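PDB 3E18: oxidoreductase from Listeria innocua, which binds NAD and is probably a dehydrogenase of the GFO/IDH/MocA family, its substrate being unknown. Local coordinates for residues K52-S56 with Y57-L61; E103-L106 with A107-V111; F131-I134 with K135-E139; P286-E289 with E290-N293; S306-N309 with N310-D313. All coordinates share one frame; numbering follows the deposited sequence.

In the fold
From the N terminus, interaction 1 comes first, where the loop after helix 40-47 turns into helix 57-62 at one end of the NAD-binding Rossmann domain. Interaction 2 follows on helix 102-115, which connects strands 91-95 and 119-122 of the same parallel sheet. Interaction 3 lies on helix 129-140, packed on the large mixed sheet of the C-terminal domain. Interaction 4 forms the turn into strand 292-295 at the rim of that sheet, its centre about 65 Å from that of interaction 1. Interaction 5, on helix 307-315, brings the chain back against the Rossmann sheet. All five are local and run in series; none nests or crosses.

Interaction 1 of 5, residues K52-S56 with Y57-L61; sequences KIYES and YEAVL
Two torsions set up the contact between Tyr54, Ser56 and the first turn of helix 57-62. In Tyr54, CG stands opposite the carbonyl carbon (chi1 -73°), which swings the ring over Val60; in Ser56, OG sits between the backbone N and the carbonyl carbon (chi1 70°), folded back over the start of the helix. There Ser56 OG accepts from Ala59 N at 2.9 Å, the N-cap bond. The carbonyl oxygen of Ser56 is also engaged, receiving two weak bonds: one from Val60 N at 3.3 Å, the first i to i+4 link of the helix, and a more bent one from Ala59 N. The tyrosine provides the apolar half of the contact. Val60 CG2 lies over one face of the Tyr54 ring, 3.9 Å from its centroid and displaced toward CG, in a CH-pi contact, and the two side chains cross at about a right angle. Ala59 CB approaches the same ring more loosely, 4.1 Å from Tyr54 CD1. On the opposite face, Lys52 NZ lies 4.1 Å above the plane of the Tyr54 ring, near its rim. Beyond the ring, Tyr54 OH is hydrogen-bonded to Asp63. The chemistry is thus divided: the serine hydroxyl is the stronger acceptor for Ala59 N, an amide of the first turn that the preceding backbone serves only weakly, while the buried Tyr54 side chain packs between Val60 of the new helix and Val9 and His33 of the Rossmann sheet.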
loop_
_atom_site.group_PDB
_atom_site.type_symbol
_atom_site.label_atom_id
_atom_site.label_comp_id
_atom_site.label_asym_id
_atom_site.label_seq_id
_atom_site.Cartn_x
_atom_site.Cartn_y
_atom_site.Cartn_z
ATOM N N LYS A 52 37.628 -21.928 21.361
ATOM C CA LYS A 52 38.549 -22.723 20.537
ATOM C C LYS A 52 38.495 -22.234 19.091
ATOM O O LYS A 52 37.409 -21.984 18.555
ATOM C CB LYS A 52 38.186 -24.206 20.584
ATOM C CG LYS A 52 39.156 -25.123 19.839
ATOM C CD LYS A 52 38.444 -26.349 19.280
ATOM C CE LYS A 52 39.423 -27.492 18.993
ATOM N NZ LYS A 52 40.629 -27.060 18.218
ATOM N N ILE A 53 39.662 -22.076 18.470
ATOM C CA ILE A 53 39.712 -21.675 17.060
ATOM C C ILE A 53 40.396 -22.689 16.152
ATOM O O ILE A 53 41.381 -23.325 16.537
ATOM C CB ILE A 53 40.306 -20.262 16.858
ATOM C CG1 ILE A 53 41.686 -20.144 17.509
ATOM C CG2 ILE A 53 39.341 -19.206 17.406
ATOM C CD1 ILE A 53 42.526 -18.996 16.971
ATOM N N TYR A 54 39.837 -22.854 14.957
ATOM C CA TYR A 54 40.382 -23.751 13.958
ATOM C C TYR A 54 41.147 -22.939 12.940
ATOM O O TYR A 54 40.775 -21.804 12.648
ATOM C CB TYR A 54 39.256 -24.514 13.263
ATOM C CG TYR A 54 38.612 -25.577 14.112
ATOM C CD1 TYR A 54 39.011 -26.913 14.013
ATOM C CD2 TYR A 54 37.583 -25.260 14.997
ATOM C CE1 TYR A 54 38.413 -27.902 14.790
ATOM C CE2 TYR A 54 36.978 -26.234 15.772
ATOM C CZ TYR A 54 37.400 -27.555 15.664
ATOM O OH TYR A 54 36.798 -28.520 16.430
ATOM N N GLU A 55 42.213 -23.523 12.395
ATOM C CA GLU A 55 43.056 -22.836 11.413
ATOM C C GLU A 55 42.485 -22.881 9.993
ATOM O O GLU A 55 42.835 -22.052 9.148
ATOM C CB GLU A 55 44.487 -23.395 11.429
ATOM C CG GLU A 55 45.249 -23.170 12.740
ATOM C CD GLU A 55 45.437 -21.694 13.080
ATOM O OE1 GLU A 55 45.891 -20.926 12.204
ATOM O OE2 GLU A 55 45.132 -21.306 14.229
ATOM N N SER A 56 41.611 -23.849 9.734
ATOM C CA SER A 56 41.011 -24.002 8.417
ATOM C C SER A 56 39.619 -24.605 8.527
ATOM O O SER A 56 39.291 -25.261 9.513
ATOM C CB SER A 56 41.891 -24.879 7.524
ATOM O OG SER A 56 41.868 -26.222 7.972
ATOM N N TYR A 57 38.806 -24.388 7.499
ATOM C CA TYR A 57 37.486 -24.995 7.446
ATOM C C TYR A 57 37.626 -26.504 7.267
ATOM O O TYR A 57 36.895 -27.276 7.878
ATOM C CB TYR A 57 36.639 -24.357 6.341
ATOM C CG TYR A 57 35.204 -24.832 6.317
ATOM C CD1 TYR A 57 34.392 -24.733 7.453
ATOM C CD2 TYR A 57 34.652 -25.368 5.153
ATOM C CE1 TYR A 57 33.064 -25.180 7.427
ATOM C CE2 TYR A 57 33.324 -25.803 5.119
ATOM C CZ TYR A 57 32.541 -25.698 6.261
ATOM O OH TYR A 57 31.230 -26.121 6.246
ATOM N N GLU A 58 38.610 -26.910 6.465
ATOM C CA GLU A 58 39.016 -28.314 6.327
ATOM C C GLU A 58 39.260 -28.990 7.686
ATOM O O GLU A 58 38.865 -30.133 7.888
ATOM C CB GLU A 58 40.271 -28.389 5.446
ATOM C CG GLU A 58 40.767 -29.802 5.094
ATOM C CD GLU A 58 42.095 -29.807 4.310
ATOM O OE1 GLU A 58 42.737 -28.734 4.174
ATOM O OE2 GLU A 58 42.499 -30.895 3.832
ATOM N N ALA A 59 39.891 -28.274 8.619
ATOM C CA ALA A 59 40.185 -28.806 9.961
ATOM C C ALA A 59 38.947 -28.975 10.838
ATOM O O ALA A 59 38.887 -29.891 11.663
ATOM C CB ALA A 59 41.211 -27.925 10.668
ATOM N N VAL A 60 37.964 -28.086 10.668
ATOM C CA VAL A 60 36.671 -28.223 11.335
ATOM C C VAL A 60 36.000 -29.508 10.869
ATOM O O VAL A 60 35.509 -30.300 11.667
ATOM C CB VAL A 60 35.734 -27.035 11.003
ATOM C CG1 VAL A 60 34.349 -27.251 11.599
ATOM C CG2 VAL A 60 36.316 -25.731 11.492
ATOM N N LEU A 61 36.004 -29.706 9.560
ATOM C CA LEU A 61 35.287 -30.812 8.946
ATOM C C LEU A 61 35.977 -32.165 9.142
ATOM O O LEU A 61 35.330 -33.208 9.104
ATOM C CB LEU A 61 35.092 -30.516 7.463
ATOM C CG LEU A 61 34.256 -29.293 7.053
ATOM C CD1 LEU A 61 33.843 -29.472 5.618
ATOM C CD2 LEU A 61 33.028 -29.073 7.935
#

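Interaction 2 of 5, residues E103-L106 with A107-V111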
loop_
_atom_site.group_PDB
_atom_site.type_symbol
_atom_site.label_atom_id
_atom_site.label_comp_id
_atom_site.label_asym_id
_atom_site.label_seq_id
_atom_site.Cartn_x
_atom_site.Cartn_y
_atom_site.Cartn_z
ATOM N N GLU A 103 17.150 -23.097 -6.736
ATOM C CA GLU A 103 17.805 -24.323 -7.217
ATOM C C GLU A 103 18.973 -24.708 -6.333
ATOM O O GLU A 103 19.167 -25.881 -6.072
ATOM C CB GLU A 103 18.280 -24.203 -8.674
ATOM C CG GLU A 103 17.188 -24.392 -9.722
ATOM C CD GLU A 103 16.493 -25.746 -9.641
ATOM O OE1 GLU A 103 17.187 -26.787 -9.596
ATOM O OE2 GLU A 103 15.243 -25.763 -9.630
ATOM N N ASP A 104 19.734 -23.717 -5.857
ATOM C CA ASP A 104 20.854 -23.977 -4.952
ATOM C C ASP A 104 20.453 -24.704 -3.666
ATOM O O ASP A 104 21.199 -25.562 -3.185
ATOM C CB ASP A 104 21.568 -22.673 -4.571
ATOM C CG ASP A 104 22.418 -22.104 -5.697
ATOM O OD1 ASP A 104 22.509 -22.756 -6.752
ATOM O OD2 ASP A 104 23.000 -20.995 -5.521
ATOM N N LEU A 105 19.291 -24.361 -3.108
ATOM C CA LEU A 105 18.831 -24.989 -1.880
ATOM C C LEU A 105 18.377 -26.405 -2.186
ATOM O O LEU A 105 18.581 -27.318 -1.382
ATOM C CB LEU A 105 17.703 -24.176 -1.210
ATOM C CG LEU A 105 16.955 -24.859 -0.051
ATOM C CD1 LEU A 105 17.903 -25.209 1.123
ATOM C CD2 LEU A 105 15.784 -24.041 0.440
ATOM N N LEU A 106 17.784 -26.596 -3.358
ATOM C CA LEU A 106 17.348 -27.931 -3.771
ATOM C C LEU A 106 18.566 -28.874 -3.842
ATOM O O LEU A 106 18.476 -30.037 -3.433
ATOM C CB LEU A 106 16.651 -27.848 -5.124
ATOM C CG LEU A 106 15.236 -28.346 -5.388
ATOM C CD1 LEU A 106 14.286 -28.127 -4.204
ATOM C CD2 LEU A 106 14.711 -27.644 -6.622
ATOM N N ALA A 107 19.699 -28.351 -4.317
ATOM C CA ALA A 107 20.964 -29.092 -4.312
ATOM C C ALA A 107 21.414 -29.489 -2.908
ATOM O O ALA A 107 21.790 -30.640 -2.687
ATOM C CB ALA A 107 22.052 -28.319 -5.027
ATOM N N ILE A 108 21.386 -28.531 -1.975
ATOM C CA ILE A 108 21.717 -28.786 -0.580
ATOM C C ILE A 108 20.795 -29.821 0.063
ATOM O O ILE A 108 21.273 -30.744 0.725
ATOM C CB ILE A 108 21.691 -27.498 0.240
ATOM C CG1 ILE A 108 22.800 -26.563 -0.238
ATOM C CG2 ILE A 108 21.847 -27.810 1.728
ATOM C CD1 ILE A 108 22.789 -25.209 0.467
ATOM N N MET A 109 19.490 -29.671 -0.168
ATOM C CA MET A 109 18.479 -30.622 0.291
ATOM C C MET A 109 18.762 -32.052 -0.188
ATOM O O MET A 109 18.668 -33.011 0.598
ATOM C CB MET A 109 17.067 -30.172 -0.143
ATOM C CG MET A 109 16.471 -28.994 0.678
ATOM S SD MET A 109 14.976 -28.221 -0.034
ATOM C CE MET A 109 13.829 -29.593 -0.057
ATOM N N ASP A 110 19.116 -32.175 -1.467
ATOM C CA ASP A 110 19.520 -33.449 -2.068
ATOM C C ASP A 110 20.731 -34.070 -1.368
ATOM O O ASP A 110 20.698 -35.234 -1.007
ATOM C CB ASP A 110 19.826 -33.265 -3.555
ATOM C CG ASP A 110 18.572 -33.122 -4.406
ATOM O OD1 ASP A 110 17.467 -33.491 -3.949
ATOM O OD2 ASP A 110 18.709 -32.634 -5.544
ATOM N N VAL A 111 21.780 -33.280 -1.174
ATOM C CA VAL A 111 22.975 -33.741 -0.472
ATOM C C VAL A 111 22.640 -34.182 0.962
ATOM O O VAL A 111 23.032 -35.267 1.362
ATOM C CB VAL A 111 24.120 -32.684 -0.497
ATOM C CG1 VAL A 111 25.310 -33.136 0.356
ATOM C CG2 VAL A 111 24.575 -32.413 -1.938
#
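Met109 and Leu105, one helical turn apart, make the main side-chain contact within helix 102-115. The thioether sulfur of Met109 rests 3.9 Å from Leu105 CG, and Met109 CG comes within 4.1 Å of Leu105 CD1. Met109 SD is also 4.2 Å from Leu106 CD1, so it lies near both leucines. In Leu105 the branch carbon is set opposite the backbone N (chi1 169°), whereas in Met109 CG stands opposite the carbonyl carbon (chi1 -76°) and leads back along the helix toward the leucine. The chain of Met109 then bends at its last torsion, turning CE away from Leu105, on the Leu106 side.

Beneath these side chains runs the regular backbone ladder that fixes their spacing. Met109 N donates to Leu105 O at 2.8 Å and 172°, a nearly straight bond that also lies almost in line with the carbonyl. Its neighbours are longer: Ala107 N to Glu103 O, Ile108 N to Asp104 O at 3.2 Å, and Asp110 N to Leu106 O at 3.0 Å. Ile108 lays CG1 beside Asp104 O at 3.5 Å, on another side of the helix from Met109.

Farther out, Asp104 N is hydrogen-bonded to Thr101 OG1, and Asp104 OD1 forms a salt bridge with Lys79. Helix 102-115 is the connection of the beta-alpha-beta unit between strands 91-95 and 119-122: Leu105 and Ile108 both rest on Phe119, Ile108 also meets helix 78-87, and Leu105, Leu106 and Met109 face helix 325-344.

Interaction 3 of 5, residues F131-I134 with K135-E139; sequences FLII and KEMFE
Lys135 runs alongside Leu132 and meets Glu139, which reaches back to it, joining an apolar contact to a charged one on helix 129-140. Lys135 CB packs against the preceding turn, 3.5 Å from Leu132 O and 3.6 Å from Phe131 O. CG of Lys135 stands opposite the backbone N (chi1 -173°), and the chain stays extended as far as CE, lying beside Leu132 and pointing the same way. Lys135 CD makes the side-chain contact, 3.9 Å from Leu132 CD2, and approaches the Phe131 ring obliquely, 4.4 Å from Phe131 CE2. A bend at the last torsion of Lys135 (chi4 -79°) then sets Lys135 NZ 2.8 Å from Glu139 OE2, a hydrogen-bonded salt bridge between residues one turn apart. The ammonium arrives on the syn side of that oxygen, 27° out of the Glu139 carboxylate plane.

On the buried side of the helix the contacts are apolar. Met137 SD is 4.2 Å from Ile133 CG2 and 4.3 Å from Ile134 CD1, and these side chains continue into a buried layer with Leu255, Met146, Trp239 and Val241. Regular i to i+4 bonds hold the backbone, among them Phe138 N to Ile134 O at 2.8 Å. The lysine therefore works in two ways: its methylenes pack beside Leu132, with a looser approach to Phe131, while its charge is paired at the tip, which should stabilise both ionised partners.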
loop_
_atom_site.group_PDB
_atom_site.type_symbol
_atom_site.label_atom_id
_atom_site.label_comp_id
_atom_site.label_asym_id
_atom_site.label_seq_id
_atom_site.Cartn_x
_atom_site.Cartn_y
_atom_site.Cartn_z
ATOM N N PHE A 131 5.035 -10.703 15.534
ATOM C CA PHE A 131 4.518 -11.662 14.560
ATOM C C PHE A 131 3.618 -12.703 15.227
ATOM O O PHE A 131 2.603 -13.112 14.662
ATOM C CB PHE A 131 5.678 -12.340 13.790
ATOM C CG PHE A 131 5.245 -13.559 13.024
ATOM C CD1 PHE A 131 4.373 -13.432 11.942
ATOM C CD2 PHE A 131 5.678 -14.822 13.397
ATOM C CE1 PHE A 131 3.917 -14.563 11.233
ATOM C CE2 PHE A 131 5.230 -15.976 12.683
ATOM C CZ PHE A 131 4.355 -15.829 11.605
ATOM N N LEU A 132 3.996 -13.141 16.428
ATOM C CA LEU A 132 3.208 -14.137 17.149
ATOM C C LEU A 132 1.855 -13.594 17.644
ATOM O O LEU A 132 0.876 -14.352 17.728
ATOM C CB LEU A 132 4.024 -14.783 18.277
ATOM C CG LEU A 132 5.195 -15.673 17.802
ATOM C CD1 LEU A 132 5.994 -16.213 18.982
ATOM C CD2 LEU A 132 4.733 -16.821 16.898
ATOM N N ILE A 133 1.797 -12.289 17.914
ATOM C CA ILE A 133 0.503 -11.585 18.118
ATOM C C ILE A 133 -0.397 -11.705 16.878
ATOM O O ILE A 133 -1.565 -12.065 17.003
ATOM C CB ILE A 133 0.704 -10.112 18.527
ATOM C CG1 ILE A 133 1.331 -10.037 19.921
ATOM C CG2 ILE A 133 -0.619 -9.334 18.525
ATOM C CD1 ILE A 133 1.842 -8.665 20.293
ATOM N N ILE A 134 0.155 -11.448 15.688
ATOM C CA ILE A 134 -0.604 -11.603 14.435
ATOM C C ILE A 134 -1.045 -13.058 14.211
ATOM O O ILE A 134 -2.172 -13.331 13.751
ATOM C CB ILE A 134 0.218 -11.080 13.200
ATOM C CG1 ILE A 134 0.675 -9.622 13.425
ATOM C CG2 ILE A 134 -0.584 -11.164 11.920
ATOM C CD1 ILE A 134 -0.474 -8.611 13.556
ATOM N N LYS A 135 -0.150 -13.988 14.533
ATOM C CA LYS A 135 -0.439 -15.416 14.439
ATOM C C LYS A 135 -1.568 -15.788 15.392
ATOM O O LYS A 135 -2.465 -16.533 15.030
ATOM C CB LYS A 135 0.820 -16.234 14.746
ATOM C CG LYS A 135 0.670 -17.726 14.521
ATOM C CD LYS A 135 2.043 -18.380 14.519
ATOM C CE LYS A 135 2.004 -19.747 13.855
ATOM N NZ LYS A 135 1.448 -20.762 14.787
ATOM N N GLU A 136 -1.528 -15.253 16.607
ATOM C CA GLU A 136 -2.656 -15.445 17.545
ATOM C C GLU A 136 -3.980 -14.919 16.966
ATOM O O GLU A 136 -4.989 -15.649 16.939
ATOM C CB GLU A 136 -2.352 -14.802 18.907
ATOM C CG GLU A 136 -3.483 -14.929 19.961
ATOM C CD GLU A 136 -3.651 -16.334 20.553
ATOM O OE1 GLU A 136 -2.853 -17.242 20.228
ATOM O OE2 GLU A 136 -4.586 -16.524 21.368
ATOM N N MET A 137 -3.958 -13.681 16.460
ATOM C CA MET A 137 -5.148 -13.075 15.844
ATOM C C MET A 137 -5.656 -13.903 14.670
ATOM O O MET A 137 -6.855 -14.124 14.542
ATOM C CB MET A 137 -4.883 -11.627 15.404
ATOM C CG MET A 137 -4.537 -10.689 16.540
ATOM S SD MET A 137 -3.992 -9.067 15.998
ATOM C CE MET A 137 -5.451 -8.481 15.151
ATOM N N PHE A 138 -4.729 -14.373 13.837
ATOM C CA PHE A 138 -5.036 -15.137 12.628
ATOM C C PHE A 138 -5.724 -16.456 12.987
ATOM O O PHE A 138 -6.745 -16.813 12.401
ATOM C CB PHE A 138 -3.730 -15.380 11.839
ATOM C CG PHE A 138 -3.924 -15.966 10.461
ATOM C CD1 PHE A 138 -4.122 -15.140 9.361
ATOM C CD2 PHE A 138 -3.853 -17.341 10.255
ATOM C CE1 PHE A 138 -4.300 -15.683 8.080
ATOM C CE2 PHE A 138 -4.025 -17.887 8.990
ATOM C CZ PHE A 138 -4.245 -17.057 7.900
ATOM N N GLU A 139 -5.166 -17.165 13.965
ATOM C CA GLU A 139 -5.647 -18.503 14.340
ATOM C C GLU A 139 -6.922 -18.462 15.179
ATOM O O GLU A 139 -7.824 -19.283 15.000
ATOM C CB GLU A 139 -4.557 -19.255 15.104
ATOM C CG GLU A 139 -3.374 -19.654 14.241
ATOM C CD GLU A 139 -2.216 -20.193 15.045
ATOM O OE1 GLU A 139 -2.215 -20.033 16.286
ATOM O OE2 GLU A 139 -1.300 -20.772 14.428
#

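Interaction 4 of 5, residues P286-E289 with E290-N293; sequences PPSE and EATN
A type I beta turn, Ser288 to Ala291, sits at the edge of the mixed sheet just before strand 292-295. It is closed by one backbone hydrogen bond, Ala291 N to Ser288 O at 2.9 Å, in which the donor stands above the carbonyl plane, 51° out of it. Inside the turn, Ala291 CB tucks 3.3 Å from Ser288 O. Ala291 also meets the Pro287 ring, CB to CB at 3.8 Å, and Thr292 CG2 reaches the same proline at Pro287 CG, 4.1 Å away, crossing it at about a right angle. Glu290 folds back over the turn: its CG lies between the backbone N and the carbonyl carbon (chi1 58°), and a bend at the next torsion leaves Glu290 CD 3.4 Å from Ser288 OG. This is packing of the carboxylate group against the serine; the hydroxyl has its hydrogen bond with Ser269.

Thr263 OG1 bonds to Glu290 O, and backbone bonds between Asn293 and Lys261 of strand 257-262, and between Ala291 and Thr263 just beyond it, pair the outgoing chain with its antiparallel neighbour. In the dimer, Pro287 packs on Asn157 and Thr292 on Phe233 of the second subunit, so the turn borders the subunit interface beside this outer strand.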
loop_
_atom_site.group_PDB
_atom_site.type_symbol
_atom_site.label_atom_id
_atom_site.label_comp_id
_atom_site.label_asym_id
_atom_site.label_seq_id
_atom_site.Cartn_x
_atom_site.Cartn_y
_atom_site.Cartn_z
ATOM N N PRO A 286 -15.927 9.032 11.242
ATOM C CA PRO A 286 -15.864 7.967 12.248
ATOM C C PRO A 286 -17.244 7.348 12.484
ATOM O O PRO A 286 -18.249 8.067 12.456
ATOM C CB PRO A 286 -15.395 8.701 13.510
ATOM C CG PRO A 286 -14.640 9.874 13.003
ATOM C CD PRO A 286 -15.344 10.291 11.746
ATOM N N PRO A 287 -17.308 6.014 12.673
ATOM C CA PRO A 287 -18.599 5.413 13.009
ATOM C C PRO A 287 -19.110 5.946 14.348
ATOM O O PRO A 287 -18.317 6.463 15.152
ATOM C CB PRO A 287 -18.279 3.914 13.116
ATOM C CG PRO A 287 -16.994 3.741 12.371
ATOM C CD PRO A 287 -16.239 5.005 12.576
ATOM N N SER A 288 -20.418 5.847 14.576
ATOM C CA SER A 288 -20.998 6.252 15.863
ATOM C C SER A 288 -20.409 5.402 16.996
ATOM O O SER A 288 -19.949 4.283 16.754
ATOM C CB SER A 288 -22.521 6.139 15.831
ATOM O OG SER A 288 -22.915 4.819 15.496
ATOM N N GLU A 289 -20.407 5.948 18.213
ATOM C CA GLU A 289 -19.825 5.290 19.401
ATOM C C GLU A 289 -20.300 3.840 19.577
ATOM O O GLU A 289 -19.490 2.941 19.824
ATOM C CB GLU A 289 -20.100 6.124 20.667
ATOM C CG GLU A 289 -19.365 5.650 21.927
ATOM C CD GLU A 289 -19.253 6.729 23.012
ATOM O OE1 GLU A 289 -20.282 7.349 23.367
ATOM O OE2 GLU A 289 -18.129 6.947 23.520
ATOM N N GLU A 290 -21.602 3.625 19.387
ATOM C CA GLU A 290 -22.231 2.304 19.511
ATOM C C GLU A 290 -21.784 1.250 18.484
ATOM O O GLU A 290 -21.943 0.050 18.726
ATOM C CB GLU A 290 -23.762 2.435 19.474
ATOM C CG GLU A 290 -24.334 3.092 18.220
ATOM C CD GLU A 290 -24.635 4.578 18.397
ATOM O OE1 GLU A 290 -23.884 5.284 19.112
ATOM O OE2 GLU A 290 -25.633 5.044 17.808
ATOM N N ALA A 291 -21.237 1.704 17.351
ATOM C CA ALA A 291 -20.909 0.836 16.203
ATOM C C ALA A 291 -19.649 -0.032 16.347
ATOM O O ALA A 291 -19.483 -1.013 15.626
ATOM C CB ALA A 291 -20.823 1.679 14.926
ATOM N N THR A 292 -18.735 0.346 17.234
ATOM C CA THR A 292 -17.471 -0.373 17.340
ATOM C C THR A 292 -17.055 -0.677 18.780
ATOM O O THR A 292 -17.495 -0.014 19.734
ATOM C CB THR A 292 -16.281 0.387 16.664
ATOM O OG1 THR A 292 -15.982 1.574 17.403
ATOM C CG2 THR A 292 -16.572 0.744 15.205
ATOM N N ASN A 293 -16.199 -1.684 18.913
ATOM C CA ASN A 293 -15.472 -1.961 20.148
ATOM C C ASN A 293 -13.975 -1.814 19.932
ATOM O O ASN A 293 -13.451 -2.243 18.910
ATOM C CB ASN A 293 -15.736 -3.392 20.610
ATOM C CG ASN A 293 -17.116 -3.574 21.197
ATOM O OD1 ASN A 293 -17.586 -2.747 21.980
ATOM N ND2 ASN A 293 -17.777 -4.671 20.824
#

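Interaction 5 of 5, residues S306-N309 with N310-D313; sequences SFYN and NFVD
Tyr308 and Phe311, three residues apart on helix 307-315, touch only at their rims, with Phe311 CD2 at the edge of the tyrosine ring, near its plane, and 4.4 Å from Tyr308 CD2. Phe307 comes to the tyrosine differently: Phe307 CD2 lies over one face of the Tyr308 ring, 4.0 Å above the plane and offset toward the rim. Phe307 and Phe311 both have CG opposite the backbone N (chi1 174° and 176°), and from successive turns both rings reach the strands of the Rossmann sheet.

Regular i to i+4 backbone bonds hold these residues in place, among them Phe311 N to Phe307 O at 2.9 Å and Asn310 N to Ser306 O also at 2.9 Å. Ser306 caps the helix, Ser306 OG accepting from Asn309 N at 3.2 Å.

The polar ends are tied elsewhere: Tyr308 OH to His20, Asn309 OD1 to the backbone of Asp28, and, in the buried Asn310 amide, OD1 to Ile322 N and ND2 to Glu320 O. Phe307 packs on Val93 and edge-to-face with His122, Phe311 on His91 and Met120, while Tyr308 and Val312 touch Leu30, which places the helix against strands 91-95, 119-122 and 30-36.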
loop_
_atom_site.group_PDB
_atom_site.type_symbol
_atom_site.label_atom_id
_atom_site.label_comp_id
_atom_site.label_asym_id
_atom_site.label_seq_id
_atom_site.Cartn_x
_atom_site.Cartn_y
_atom_site.Cartn_z
ATOM N N SER A 306 12.463 -23.144 21.504
ATOM C CA SER A 306 13.343 -22.232 20.795
ATOM C C SER A 306 13.889 -22.903 19.532
ATOM O O SER A 306 13.816 -24.126 19.394
ATOM C CB SER A 306 14.504 -21.795 21.700
ATOM O OG SER A 306 15.494 -22.824 21.836
ATOM N N PHE A 307 14.402 -22.097 18.606
ATOM C CA PHE A 307 14.991 -22.618 17.367
ATOM C C PHE A 307 16.044 -23.707 17.639
ATOM O O PHE A 307 15.964 -24.813 17.112
ATOM C CB PHE A 307 15.606 -21.477 16.540
ATOM C CG PHE A 307 16.348 -21.952 15.329
ATOM C CD1 PHE A 307 15.669 -22.168 14.137
ATOM C CD2 PHE A 307 17.719 -22.215 15.384
ATOM C CE1 PHE A 307 16.348 -22.615 13.024
ATOM C CE2 PHE A 307 18.406 -22.676 14.272
ATOM C CZ PHE A 307 17.724 -22.872 13.091
ATOM N N TYR A 308 17.016 -23.392 18.481
ATOM C CA TYR A 308 18.112 -24.315 18.737
ATOM C C TYR A 308 17.721 -25.556 19.528
ATOM O O TYR A 308 18.325 -26.606 19.328
ATOM C CB TYR A 308 19.282 -23.588 19.405
ATOM C CG TYR A 308 20.284 -23.029 18.424
ATOM C CD1 TYR A 308 20.491 -21.656 18.317
ATOM C CD2 TYR A 308 21.031 -23.878 17.598
ATOM C CE1 TYR A 308 21.421 -21.142 17.425
ATOM C CE2 TYR A 308 21.962 -23.374 16.712
ATOM C CZ TYR A 308 22.158 -22.004 16.635
ATOM O OH TYR A 308 23.080 -21.499 15.756
ATOM N N ASN A 309 16.699 -25.463 20.385
ATOM C CA ASN A 309 16.197 -26.652 21.072
ATOM C C ASN A 309 15.417 -27.524 20.117
ATOM O O ASN A 309 15.455 -28.754 20.204
ATOM C CB ASN A 309 15.341 -26.296 22.290
ATOM C CG ASN A 309 16.180 -25.909 23.491
ATOM O OD1 ASN A 309 17.298 -26.391 23.665
ATOM N ND2 ASN A 309 15.643 -25.037 24.327
ATOM N N ASN A 310 14.728 -26.884 19.188
ATOM C CA ASN A 310 14.061 -27.640 18.133
ATOM C C ASN A 310 15.054 -28.363 17.202
ATOM O O ASN A 310 14.813 -29.504 16.800
ATOM C CB ASN A 310 13.158 -26.735 17.314
ATOM C CG ASN A 310 12.486 -27.480 16.189
ATOM O OD1 ASN A 310 12.617 -27.120 15.020
ATOM N ND2 ASN A 310 11.817 -28.557 16.530
ATOM N N PHE A 311 16.129 -27.674 16.829
ATOM C CA PHE A 311 17.224 -28.247 16.033
ATOM C C PHE A 311 17.786 -29.518 16.704
ATOM O O PHE A 311 17.918 -30.548 16.048
ATOM C CB PHE A 311 18.343 -27.210 15.816
ATOM C CG PHE A 311 19.555 -27.748 15.077
ATOM C CD1 PHE A 311 19.480 -28.079 13.724
ATOM C CD2 PHE A 311 20.776 -27.903 15.735
ATOM C CE1 PHE A 311 20.596 -28.581 13.042
ATOM C CE2 PHE A 311 21.900 -28.393 15.062
ATOM C CZ PHE A 311 21.810 -28.736 13.718
ATOM N N VAL A 312 18.076 -29.435 18.006
ATOM C CA VAL A 312 18.511 -30.597 18.808
ATOM C C VAL A 312 17.477 -31.725 18.821
ATOM O O VAL A 312 17.827 -32.898 18.627
ATOM C CB VAL A 312 18.924 -30.179 20.230
ATOM C CG1 VAL A 312 19.264 -31.391 21.091
ATOM C CG2 VAL A 312 20.128 -29.285 20.160
ATOM N N ASP A 313 16.212 -31.364 19.006
ATOM C CA ASP A 313 15.112 -32.333 19.000
ATOM C C ASP A 313 14.990 -33.045 17.653
ATOM O O ASP A 313 14.592 -34.209 17.599
ATOM C CB ASP A 313 13.782 -31.642 19.319
ATOM C CG ASP A 313 13.663 -31.192 20.782
ATOM O OD1 ASP A 313 14.517 -31.553 21.625
ATOM O OD2 ASP A 313 12.701 -30.447 21.081
#